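Local coordinates for GTP-binding nuclear protein GSP1 (Encephalitozoon cuniculi, PDB 4DJT) that binds guanine nucleotides as a Ran-family small GTPase and is probably required for the import of proteins into the nucleus and the export of RNA, at residues Y12-I17 and R171-R176; T25-R30 and G163-H168; I61-W66 and L179-N184. All coordinates share one frame; numbering follows the deposited sequence.

Contact 1. Residues Y12-I17 and R171-R176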
loop_
_atom_site.group_PDB
_atom_site.type_symbol
_atom_site.label_atom_id
_atom_site.label_comp_id
_atom_site.label_asym_id
_atom_site.label_seq_id
_atom_site.Cartn_x
_atom_site.Cartn_y
_atom_site.Cartn_z
ATOM N N TYR A 12 -6.382 -8.471 8.088
ATOM C CA TYR A 12 -6.949 -7.363 7.352
ATOM C C TYR A 12 -6.450 -7.385 5.930
ATOM O O TYR A 12 -5.261 -7.543 5.708
ATOM C CB TYR A 12 -6.522 -6.038 7.989
ATOM C CG TYR A 12 -6.816 -5.964 9.464
ATOM C CD1 TYR A 12 -8.093 -5.748 9.918
ATOM C CD2 TYR A 12 -5.791 -6.177 10.412
ATOM C CE1 TYR A 12 -8.380 -5.701 11.277
ATOM C CE2 TYR A 12 -6.046 -6.106 11.771
ATOM C CZ TYR A 12 -7.352 -5.881 12.199
ATOM O OH TYR A 12 -7.584 -5.818 13.543
ATOM N N LYS A 13 -7.346 -7.231 4.966
ATOM C CA LYS A 13 -6.910 -7.043 3.588
ATOM C C LYS A 13 -6.574 -5.586 3.348
ATOM O O LYS A 13 -7.398 -4.682 3.647
ATOM C CB LYS A 13 -7.977 -7.454 2.606
ATOM C CG LYS A 13 -7.674 -7.044 1.168
ATOM C CD LYS A 13 -8.772 -7.475 0.240
ATOM C CE LYS A 13 -8.556 -6.970 -1.184
ATOM N NZ LYS A 13 -9.519 -7.591 -2.142
ATOM N N ILE A 14 -5.439 -5.344 2.697
ATOM C CA ILE A 14 -5.029 -3.972 2.394
ATOM C C ILE A 14 -4.737 -3.909 0.896
ATOM O O ILE A 14 -4.004 -4.762 0.379
ATOM C CB ILE A 14 -3.743 -3.553 3.163
ATOM C CG1 ILE A 14 -3.929 -3.657 4.693
ATOM C CG2 ILE A 14 -3.260 -2.180 2.696
ATOM C CD1 ILE A 14 -4.958 -2.718 5.256
ATOM N N CYS A 15 -5.237 -2.884 0.218
ATOM C CA CYS A 15 -4.912 -2.658 -1.198
ATOM C C CYS A 15 -3.821 -1.638 -1.376
ATOM O O CYS A 15 -3.905 -0.528 -0.825
ATOM C CB CYS A 15 -6.140 -2.166 -1.976
ATOM S SG CYS A 15 -7.449 -3.420 -2.080
ATOM N N LEU A 16 -2.812 -1.985 -2.171
ATOM C CA LEU A 16 -1.860 -0.964 -2.663
ATOM C C LEU A 16 -2.400 -0.339 -3.919
ATOM O O LEU A 16 -2.729 -1.025 -4.876
ATOM C CB LEU A 16 -0.484 -1.566 -2.966
ATOM C CG LEU A 16 0.130 -2.388 -1.882
ATOM C CD1 LEU A 16 1.522 -2.903 -2.330
ATOM C CD2 LEU A 16 0.209 -1.598 -0.576
ATOM N N ILE A 17 -2.443 0.970 -3.929
ATOM C CA ILE A 17 -2.938 1.704 -5.072
ATOM C C ILE A 17 -2.042 2.881 -5.388
ATOM O O ILE A 17 -1.213 3.290 -4.574
ATOM C CB ILE A 17 -4.373 2.174 -4.838
ATOM C CG1 ILE A 17 -4.544 2.815 -3.468
ATOM C CG2 ILE A 17 -5.298 0.985 -4.959
ATOM C CD1 ILE A 17 -5.940 3.444 -3.266
ATOM N N ARG A 171 -3.137 0.419 14.495
ATOM C CA ARG A 171 -3.728 1.303 15.494
ATOM C C ARG A 171 -5.190 1.641 15.238
ATOM O O ARG A 171 -6.023 1.530 16.158
ATOM C CB ARG A 171 -2.885 2.579 15.643
ATOM C CG ARG A 171 -1.541 2.283 16.229
ATOM C CD ARG A 171 -0.521 3.407 16.095
ATOM N NE ARG A 171 0.640 3.119 16.930
ATOM C CZ ARG A 171 1.742 3.869 16.998
ATOM N NH1 ARG A 171 1.876 4.983 16.260
ATOM N NH2 ARG A 171 2.723 3.493 17.808
ATOM N N ILE A 172 -5.520 1.993 13.997
ATOM C CA ILE A 172 -6.897 2.254 13.593
ATOM C C ILE A 172 -7.791 1.031 13.835
ATOM O O ILE A 172 -8.887 1.118 14.455
ATOM C CB ILE A 172 -6.991 2.667 12.090
ATOM C CG1 ILE A 172 -6.311 4.045 11.823
ATOM C CG2 ILE A 172 -8.454 2.690 11.650
ATOM C CD1 ILE A 172 -6.914 5.268 12.540
ATOM N N PHE A 173 -7.334 -0.113 13.334
ATOM C CA PHE A 173 -8.140 -1.308 13.374
ATOM C C PHE A 173 -8.362 -1.807 14.793
ATOM O O PHE A 173 -9.491 -2.249 15.117
ATOM C CB PHE A 173 -7.498 -2.392 12.533
ATOM C CG PHE A 173 -7.418 -2.069 11.052
ATOM C CD1 PHE A 173 -8.401 -1.299 10.424
ATOM C CD2 PHE A 173 -6.398 -2.587 10.292
ATOM C CE1 PHE A 173 -8.339 -1.034 9.065
ATOM C CE2 PHE A 173 -6.341 -2.360 8.940
ATOM C CZ PHE A 173 -7.291 -1.556 8.325
ATOM N N THR A 174 -7.319 -1.751 15.632
ATOM C CA THR A 174 -7.416 -2.206 17.041
ATOM C C THR A 174 -8.004 -1.138 17.958
ATOM O O THR A 174 -8.488 -1.454 19.058
ATOM C CB THR A 174 -6.058 -2.637 17.647
ATOM O OG1 THR A 174 -5.160 -1.504 17.707
ATOM C CG2 THR A 174 -5.418 -3.786 16.873
ATOM N N GLY A 175 -7.947 0.121 17.533
ATOM C CA GLY A 175 -8.347 1.224 18.377
ATOM C C GLY A 175 -7.332 1.625 19.451
ATOM O O GLY A 175 -7.652 2.446 20.298
ATOM N N ARG A 176 -6.122 1.047 19.413
ATOM C CA ARG A 176 -5.110 1.247 20.430
ATOM C C ARG A 176 -4.052 2.188 19.870
ATOM O O ARG A 176 -3.206 1.773 19.088
ATOM C CB ARG A 176 -4.410 -0.061 20.813
ATOM C CG ARG A 176 -5.214 -1.115 21.578
ATOM C CD ARG A 176 -4.306 -2.326 21.896
ATOM N NE ARG A 176 -3.162 -1.870 22.694
ATOM C CZ ARG A 176 -1.875 -2.207 22.526
ATOM N NH1 ARG A 176 -1.462 -3.086 21.603
ATOM N NH2 ARG A 176 -0.976 -1.641 23.324
HETATM O O HOH W 1 -9.889 -5.358 14.498
#

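Contact 2. Residues T25-R30 and G163-H168. With MG (magnesium ion), chain D; GDP (guanosine-5'-diphosphate), chain C.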
loop_
_atom_site.group_PDB
_atom_site.type_symbol
_atom_site.label_atom_id
_atom_site.label_comp_id
_atom_site.label_asym_id
_atom_site.label_seq_id
_atom_site.Cartn_x
_atom_site.Cartn_y
_atom_site.Cartn_z
ATOM N N THR A 25 5.137 -2.169 -6.059
ATOM C CA THR A 25 5.740 -3.492 -6.039
ATOM C C THR A 25 7.080 -3.489 -5.330
ATOM O O THR A 25 7.360 -4.388 -4.508
ATOM C CB THR A 25 5.841 -4.035 -7.488
ATOM O OG1 THR A 25 4.516 -4.093 -8.041
ATOM C CG2 THR A 25 6.456 -5.412 -7.501
ATOM N N THR A 26 7.881 -2.452 -5.556
ATOM C CA THR A 26 9.169 -2.319 -4.842
ATOM C C THR A 26 8.976 -2.310 -3.319
ATOM O O THR A 26 9.760 -2.940 -2.565
ATOM C CB THR A 26 9.982 -1.092 -5.329
ATOM O OG1 THR A 26 10.157 -1.183 -6.762
ATOM C CG2 THR A 26 11.374 -1.059 -4.651
ATOM N N TYR A 27 7.916 -1.635 -2.882
ATOM C CA TYR A 27 7.571 -1.551 -1.478
ATOM C C TYR A 27 7.261 -2.914 -0.887
ATOM O O TYR A 27 7.899 -3.318 0.083
ATOM C CB TYR A 27 6.378 -0.657 -1.290
ATOM C CG TYR A 27 5.916 -0.486 0.159
ATOM C CD1 TYR A 27 6.666 0.269 1.068
ATOM C CD2 TYR A 27 4.713 -0.993 0.582
ATOM C CE1 TYR A 27 6.234 0.463 2.364
ATOM C CE2 TYR A 27 4.270 -0.804 1.883
ATOM C CZ TYR A 27 5.043 -0.081 2.773
ATOM O OH TYR A 27 4.573 0.111 4.077
ATOM N N ILE A 28 6.309 -3.643 -1.490
ATOM C CA ILE A 28 5.734 -4.823 -0.838
ATOM C C ILE A 28 6.395 -6.153 -1.214
ATOM O O ILE A 28 6.283 -7.104 -0.470
ATOM C CB ILE A 28 4.240 -4.934 -1.126
ATOM C CG1 ILE A 28 3.526 -5.832 -0.085
ATOM C CG2 ILE A 28 4.033 -5.355 -2.580
ATOM C CD1 ILE A 28 3.522 -5.287 1.342
ATOM N N ASN A 29 7.048 -6.222 -2.385
ATOM C CA ASN A 29 7.449 -7.502 -2.952
ATOM C C ASN A 29 8.772 -7.973 -2.269
ATOM O O ASN A 29 9.845 -8.050 -2.905
ATOM C CB ASN A 29 7.598 -7.373 -4.449
ATOM C CG ASN A 29 7.925 -8.685 -5.137
ATOM O OD1 ASN A 29 7.678 -9.775 -4.606
ATOM N ND2 ASN A 29 8.493 -8.586 -6.308
ATOM N N ARG A 30 8.640 -8.181 -0.958
ATOM C CA ARG A 30 9.714 -8.620 -0.088
ATOM C C ARG A 30 9.305 -9.938 0.531
ATOM O O ARG A 30 8.154 -10.343 0.464
ATOM C CB ARG A 30 10.003 -7.542 0.979
ATOM C CG ARG A 30 10.415 -6.213 0.366
ATOM C CD ARG A 30 10.477 -5.080 1.405
ATOM N NE ARG A 30 11.660 -4.298 1.141
ATOM C CZ ARG A 30 11.709 -3.192 0.413
ATOM N NH1 ARG A 30 12.883 -2.594 0.215
ATOM N NH2 ARG A 30 10.603 -2.632 -0.046
ATOM N N GLY A 163 7.575 0.047 7.979
ATOM C CA GLY A 163 6.562 -0.297 8.941
ATOM C C GLY A 163 5.523 0.736 9.257
ATOM O O GLY A 163 4.456 0.371 9.825
ATOM N N LEU A 164 5.786 2.019 8.949
ATOM C CA LEU A 164 4.921 3.077 9.479
ATOM C C LEU A 164 3.457 2.981 8.988
ATOM O O LEU A 164 2.547 3.145 9.794
ATOM C CB LEU A 164 5.509 4.494 9.226
ATOM C CG LEU A 164 6.875 4.751 9.882
ATOM C CD1 LEU A 164 7.294 6.199 9.608
ATOM C CD2 LEU A 164 6.823 4.496 11.392
ATOM N N PRO A 165 3.229 2.727 7.660
ATOM C CA PRO A 165 1.833 2.626 7.240
ATOM C C PRO A 165 1.103 1.503 7.961
ATOM O O PRO A 165 -0.050 1.659 8.334
ATOM C CB PRO A 165 1.933 2.358 5.737
ATOM C CG PRO A 165 3.253 3.029 5.370
ATOM C CD PRO A 165 4.135 2.623 6.516
ATOM N N PHE A 166 1.785 0.372 8.144
ATOM C CA PHE A 166 1.164 -0.787 8.811
ATOM C C PHE A 166 0.937 -0.508 10.284
ATOM O O PHE A 166 -0.094 -0.891 10.865
ATOM C CB PHE A 166 2.010 -2.048 8.606
ATOM C CG PHE A 166 2.064 -2.498 7.192
ATOM C CD1 PHE A 166 0.947 -3.022 6.586
ATOM C CD2 PHE A 166 3.209 -2.319 6.423
ATOM C CE1 PHE A 166 0.957 -3.367 5.255
ATOM C CE2 PHE A 166 3.222 -2.675 5.113
ATOM C CZ PHE A 166 2.112 -3.213 4.511
ATOM N N LEU A 167 1.881 0.150 10.917
ATOM C CA LEU A 167 1.710 0.544 12.318
ATOM C C LEU A 167 0.469 1.407 12.492
ATOM O O LEU A 167 -0.348 1.166 13.383
ATOM C CB LEU A 167 2.951 1.265 12.829
ATOM C CG LEU A 167 2.984 1.664 14.316
ATOM C CD1 LEU A 167 2.794 0.457 15.223
ATOM C CD2 LEU A 167 4.286 2.413 14.642
ATOM N N HIS A 168 0.318 2.425 11.645
ATOM C CA HIS A 168 -0.896 3.266 11.679
ATOM C C HIS A 168 -2.179 2.482 11.487
ATOM O O HIS A 168 -3.144 2.644 12.231
ATOM C CB HIS A 168 -0.838 4.366 10.631
ATOM C CG HIS A 168 -1.981 5.347 10.738
ATOM N ND1 HIS A 168 -2.089 6.197 11.755
ATOM C CD2 HIS A 168 -3.125 5.516 9.962
ATOM C CE1 HIS A 168 -3.214 6.925 11.615
ATOM N NE2 HIS A 168 -3.848 6.503 10.531
HETATM MG MG MG D . 3.737 -3.085 -9.688
HETATM P PB GDP C . 4.739 0.090 -9.426
HETATM O O1B GDP C . 4.567 -1.322 -8.841
HETATM O O2B GDP C . 4.040 1.189 -8.643
HETATM O O3B GDP C . 4.520 0.112 -10.936
HETATM O O3A GDP C . 6.303 0.490 -9.340
HETATM P PA GDP C . 7.580 -0.458 -9.242
HETATM O O1A GDP C . 7.785 -1.010 -7.845
HETATM O O2A GDP C . 7.533 -1.408 -10.397
HETATM O "O5'" GDP C . 8.801 0.530 -9.448
HETATM C "C5'" GDP C . 8.816 1.368 -10.619
HETATM C "C4'" GDP C . 10.237 1.865 -10.810
HETATM O "O4'" GDP C . 10.553 2.763 -9.766
HETATM C "C3'" GDP C . 11.257 0.761 -10.717
HETATM O "O3'" GDP C . 12.316 1.068 -11.600
HETATM C "C2'" GDP C . 11.795 0.820 -9.321
HETATM O "O2'" GDP C . 13.162 0.387 -9.178
HETATM C "C1'" GDP C . 11.649 2.297 -9.032
HETATM N N9 GDP C . 11.402 2.535 -7.617
HETATM C C8 GDP C . 10.416 2.048 -6.830
HETATM N N7 GDP C . 10.569 2.512 -5.564
HETATM C C5 GDP C . 11.606 3.347 -5.559
HETATM C C6 GDP C . 12.299 4.186 -4.565
HETATM O O6 GDP C . 11.915 4.258 -3.361
HETATM N N1 GDP C . 13.367 4.895 -4.990
HETATM C C2 GDP C . 13.808 4.843 -6.279
HETATM N N2 GDP C . 14.870 5.561 -6.647
HETATM N N3 GDP C . 13.222 4.092 -7.231
HETATM C C4 GDP C . 12.147 3.348 -6.912
HETATM O O HOH W 2 1.942 -2.950 -8.606
HETATM O O HOH W 3 3.118 -4.881 -10.402
HETATM O O HOH W 4 2.753 -1.992 -11.268
HETATM O O HOH W 5 5.556 -3.203 -10.738
#

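Contact 3. Residues I61-W66 and L179-N184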
loop_
_atom_site.group_PDB
_atom_site.type_symbol
_atom_site.label_atom_id
_atom_site.label_comp_id
_atom_site.label_asym_id
_atom_site.label_seq_id
_atom_site.Cartn_x
_atom_site.Cartn_y
_atom_site.Cartn_z
ATOM N N ILE A 61 -0.899 -9.844 14.208
ATOM C CA ILE A 61 -1.605 -8.978 13.307
ATOM C C ILE A 61 -1.132 -9.261 11.910
ATOM O O ILE A 61 0.043 -9.075 11.619
ATOM C CB ILE A 61 -1.360 -7.518 13.671
ATOM C CG1 ILE A 61 -1.984 -7.261 15.027
ATOM C CG2 ILE A 61 -1.955 -6.595 12.604
ATOM C CD1 ILE A 61 -1.680 -5.892 15.616
ATOM N N LYS A 62 -2.024 -9.767 11.074
ATOM C CA LYS A 62 -1.643 -10.154 9.709
ATOM C C LYS A 62 -2.326 -9.249 8.711
ATOM O O LYS A 62 -3.574 -9.078 8.737
ATOM C CB LYS A 62 -1.981 -11.628 9.392
ATOM C CG LYS A 62 -1.659 -11.996 7.929
ATOM C CD LYS A 62 -2.011 -13.444 7.591
ATOM C CE LYS A 62 -1.009 -14.390 8.163
ATOM N NZ LYS A 62 -1.520 -15.780 8.043
ATOM N N PHE A 63 -1.517 -8.650 7.842
ATOM C CA PHE A 63 -2.031 -7.890 6.713
ATOM C C PHE A 63 -1.877 -8.736 5.438
ATOM O O PHE A 63 -0.789 -9.209 5.108
ATOM C CB PHE A 63 -1.252 -6.578 6.574
ATOM C CG PHE A 63 -1.377 -5.676 7.779
ATOM C CD1 PHE A 63 -2.485 -4.863 7.932
ATOM C CD2 PHE A 63 -0.380 -5.625 8.732
ATOM C CE1 PHE A 63 -2.601 -3.983 9.016
ATOM C CE2 PHE A 63 -0.472 -4.765 9.815
ATOM C CZ PHE A 63 -1.583 -3.949 9.974
ATOM N N ASN A 64 -2.970 -8.890 4.708
ATOM C CA ASN A 64 -2.919 -9.520 3.406
ATOM C C ASN A 64 -2.921 -8.417 2.403
ATOM O O ASN A 64 -3.977 -7.803 2.131
ATOM C CB ASN A 64 -4.135 -10.449 3.237
ATOM C CG ASN A 64 -3.966 -11.752 3.987
ATOM O OD1 ASN A 64 -2.885 -12.379 3.965
ATOM N ND2 ASN A 64 -5.043 -12.190 4.660
ATOM N N VAL A 65 -1.719 -8.068 1.929
ATOM C CA VAL A 65 -1.521 -6.870 1.158
ATOM C C VAL A 65 -1.548 -7.221 -0.341
ATOM O O VAL A 65 -0.751 -8.008 -0.806
ATOM C CB VAL A 65 -0.181 -6.159 1.534
ATOM C CG1 VAL A 65 -0.103 -4.804 0.829
ATOM C CG2 VAL A 65 -0.065 -6.014 3.032
ATOM N N TRP A 66 -2.546 -6.699 -1.065
ATOM C CA TRP A 66 -2.699 -6.969 -2.500
ATOM C C TRP A 66 -1.946 -6.005 -3.321
ATOM O O TRP A 66 -1.997 -4.792 -3.074
ATOM C CB TRP A 66 -4.165 -6.912 -2.897
ATOM C CG TRP A 66 -4.924 -8.109 -2.432
ATOM C CD1 TRP A 66 -4.725 -8.840 -1.273
ATOM C CD2 TRP A 66 -6.040 -8.758 -3.105
ATOM N NE1 TRP A 66 -5.597 -9.888 -1.219
ATOM C CE2 TRP A 66 -6.428 -9.870 -2.269
ATOM C CE3 TRP A 66 -6.745 -8.512 -4.283
ATOM C CZ2 TRP A 66 -7.472 -10.719 -2.613
ATOM C CZ3 TRP A 66 -7.794 -9.359 -4.616
ATOM C CH2 TRP A 66 -8.155 -10.435 -3.798
ATOM N N LEU A 179 -0.367 1.059 20.408
ATOM C CA LEU A 179 0.075 -0.223 19.920
ATOM C C LEU A 179 1.414 -0.022 19.251
ATOM O O LEU A 179 1.577 0.907 18.473
ATOM C CB LEU A 179 -0.947 -0.805 18.933
ATOM C CG LEU A 179 -0.684 -2.142 18.243
ATOM C CD1 LEU A 179 -2.008 -2.724 17.737
ATOM C CD2 LEU A 179 0.322 -1.975 17.071
ATOM N N ILE A 180 2.368 -0.890 19.559
ATOM C CA ILE A 180 3.645 -0.951 18.818
ATOM C C ILE A 180 3.942 -2.371 18.318
ATOM O O ILE A 180 3.407 -3.349 18.825
ATOM C CB ILE A 180 4.856 -0.466 19.668
ATOM C CG1 ILE A 180 5.015 -1.320 20.927
ATOM C CG2 ILE A 180 4.723 0.996 20.052
ATOM C CD1 ILE A 180 6.345 -1.094 21.654
ATOM N N PHE A 181 4.811 -2.475 17.317
ATOM C CA PHE A 181 5.225 -3.782 16.823
ATOM C C PHE A 181 6.473 -4.183 17.565
ATOM O O PHE A 181 7.370 -3.382 17.728
ATOM C CB PHE A 181 5.503 -3.779 15.304
ATOM C CG PHE A 181 4.275 -3.514 14.442
ATOM C CD1 PHE A 181 3.018 -3.927 14.832
ATOM C CD2 PHE A 181 4.413 -2.886 13.211
ATOM C CE1 PHE A 181 1.910 -3.703 14.020
ATOM C CE2 PHE A 181 3.300 -2.645 12.405
ATOM C CZ PHE A 181 2.058 -3.071 12.793
ATOM N N VAL A 182 6.514 -5.409 18.043
ATOM C CA VAL A 182 7.691 -5.888 18.773
ATOM C C VAL A 182 8.464 -6.937 18.010
ATOM O O VAL A 182 9.391 -7.512 18.539
ATOM C CB VAL A 182 7.286 -6.485 20.134
ATOM C CG1 VAL A 182 6.466 -5.464 20.907
ATOM C CG2 VAL A 182 6.543 -7.788 19.943
ATOM N N SER A 183 8.042 -7.232 16.790
ATOM C CA SER A 183 8.758 -8.173 15.913
ATOM C C SER A 183 9.300 -7.392 14.729
ATOM O O SER A 183 8.811 -6.316 14.429
ATOM C CB SER A 183 7.827 -9.273 15.433
ATOM O OG SER A 183 6.672 -8.745 14.770
ATOM N N ASN A 184 10.343 -7.916 14.098
ATOM C CA ASN A 184 10.960 -7.295 12.917
ATOM C C ASN A 184 10.605 -8.103 11.681
ATOM O O ASN A 184 10.661 -9.329 11.713
ATOM C CB ASN A 184 12.481 -7.246 13.084
ATOM C CG ASN A 184 12.900 -6.439 14.306
ATOM O OD1 ASN A 184 12.792 -5.216 14.324
ATOM N ND2 ASN A 184 13.338 -7.129 15.345
#

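Contact 1. Residues Y12-I17 and R171-R176
Tyr12 and Phe173 both turn CG anti to the carbonyl carbon, with chi1 at -53° and -64°. Each ring is thereby sent out toward the other segment, and the two side chains run antiparallel, one alongside the other. The rings form an offset stack with centroids 4.3 Å apart and planes at 26°. Phe173 CD2 lies over the centre of one face of Tyr12 and comes within 3.5 Å of Tyr12 CG. At the far end of the tyrosine, CZ is 3.5 Å from Phe173 CB, so the whole length of the ring is used. Ile14 adds a methyl group. Its CD1 reaches the edge of the phenylalanine ring, near the ring plane, 4.0 Å from Phe173 CE2. The face and the edge of Phe173 thus meet two residues from the same side of strand 11-17.

Water 1 lies in the plane of the tyrosine ring at its edge, a short 2.5 Å from Tyr12 OH. The same water donates to Phe173 O over 3.2 Å. Thr174 closes the helix end: OG1 accepts from Arg176 N in an ST turn and also bonds Ala170 O. The strand is thus joined to the C-terminal end of helix 164-174. No direct hydrogen bond links the segments. Dispersion between rings and methyl group holds them, and one water appears to bridge the phenol to Phe173 O.

Contact 2. Residues T25-R30 and G163-H168
The Tyr27 ring meets the Phe166 ring obliquely. Each helix sends one of these side chains into the gap between them. Tyr27 OH is 3.3 Å from Phe166 CE2, and the ring carbons Tyr27 CE2 and Phe166 CE2 are 3.9 Å apart. Pro165 also approaches the phenol obliquely, with its CG 3.5 Å from Tyr27 OH. The hydroxyl sits among carbon atoms here, but it is not left without a polar partner, since it is hydrogen-bonded to Phe162 O. The Phe162 ring stacks on Tyr27, and Phe91 meets it edge-to-face.

Tyr27 has CG anti to the backbone N, chi1 -180°, which carries the ring off helix 24-28 toward helix 164-174. Ile28 comes at about a right angle to Phe166, its CD1 4.0 Å from Phe166 CZ. All four touching residues are buried.

Just past helix 24-28, Arg30 folds back on it. Arg30 NH2 donates to Tyr27 O over 2.8 Å, with that oxygen in the guanidinium plane. Arg30 NH1 bonds Ala156 O, in the nucleotide site.

The other end of the helix holds GDP. Thr25 OG1 binds the magnesium ion at 2.1 Å and is hydrogen-bonded to Asp67. GDP O1B and four waters complete six ligands. Thr25 N donates to GDP O1B, while both N and OG1 of Thr26 donate to GDP O1A, OG1 at 2.6 Å. Lys24 and Gly23 grip the same nucleotide. Thr25 closes what fits a P-loop (Walker A), as in other Ras-like GTPases, and helix 24-28 packs Tyr27 and Ile28 against helix 164-174.

Contact 3. Residues I61-W66 and L179-N184
Ile61 and Phe181 bring the two backbones nearest, with CA atoms 9.3 Å apart. One segment is part of strand 60-68. The other, 179-184, follows helix 164-174 and has no regular secondary structure, though much of it is extended. No hydrogen bond joins the segments; the contact is made by side chains.

Ile61 and Leu179 meet at their tips, CD1 to CD1, 3.8 Å apart. Leu179 holds CG anti to the backbone N, chi1 178°, which extends the side chain toward the strand. Ile61 CD1 also lies at the edge of the Phe181 ring, near its plane, in a looser contact of 4.5 Å to CE1.

In the Ras-like fold, strand 60-68 lies next to strand 11-17 in the central sheet, and helix 164-174 is the last of the domain. Residues 179-184 come after that helix and run past the start of strand 60-68, consistent with the start of the C-terminal extension known from Ran proteins. Asp56, in the turn before strand 60-68, accepts from Ile180 N, and Ser183 OG bonds Leu54 N.

Phe181 points CB neither at the strand nor away from it, but its ring end swings nearer. Its CZ meets the edge of the Phe63 ring, near that ring's plane, 4.3 Å from Phe63 CE2. Phe53 stacks on Phe181, and Phe166 of the helix meets Phe63.

In the fold
Contacts 1 and 2 share helix 164-174; its two ends face strand 11-17 and helix 24-28, which follow each other in the chain. Their centres are about 12 Å apart, and Leu16 CD1 packs 3.5 Å from Ile28 CG2. Contact 3 lies about 10 Å, centre to centre, from each of the others. It joins contact 1 through the sheet, where Tyr12 O and Asn64 N are 2.8 Å apart, a probable hydrogen bond. It meets contact 2 where Phe166 CE1 is 3.6 Å from Val65 CG2. Contact 2 reaches GDP and magnesium directly. In contact 1 the Ile14 side chain is about 14 Å from GDP, and contact 3 lies away from the nucleotide site.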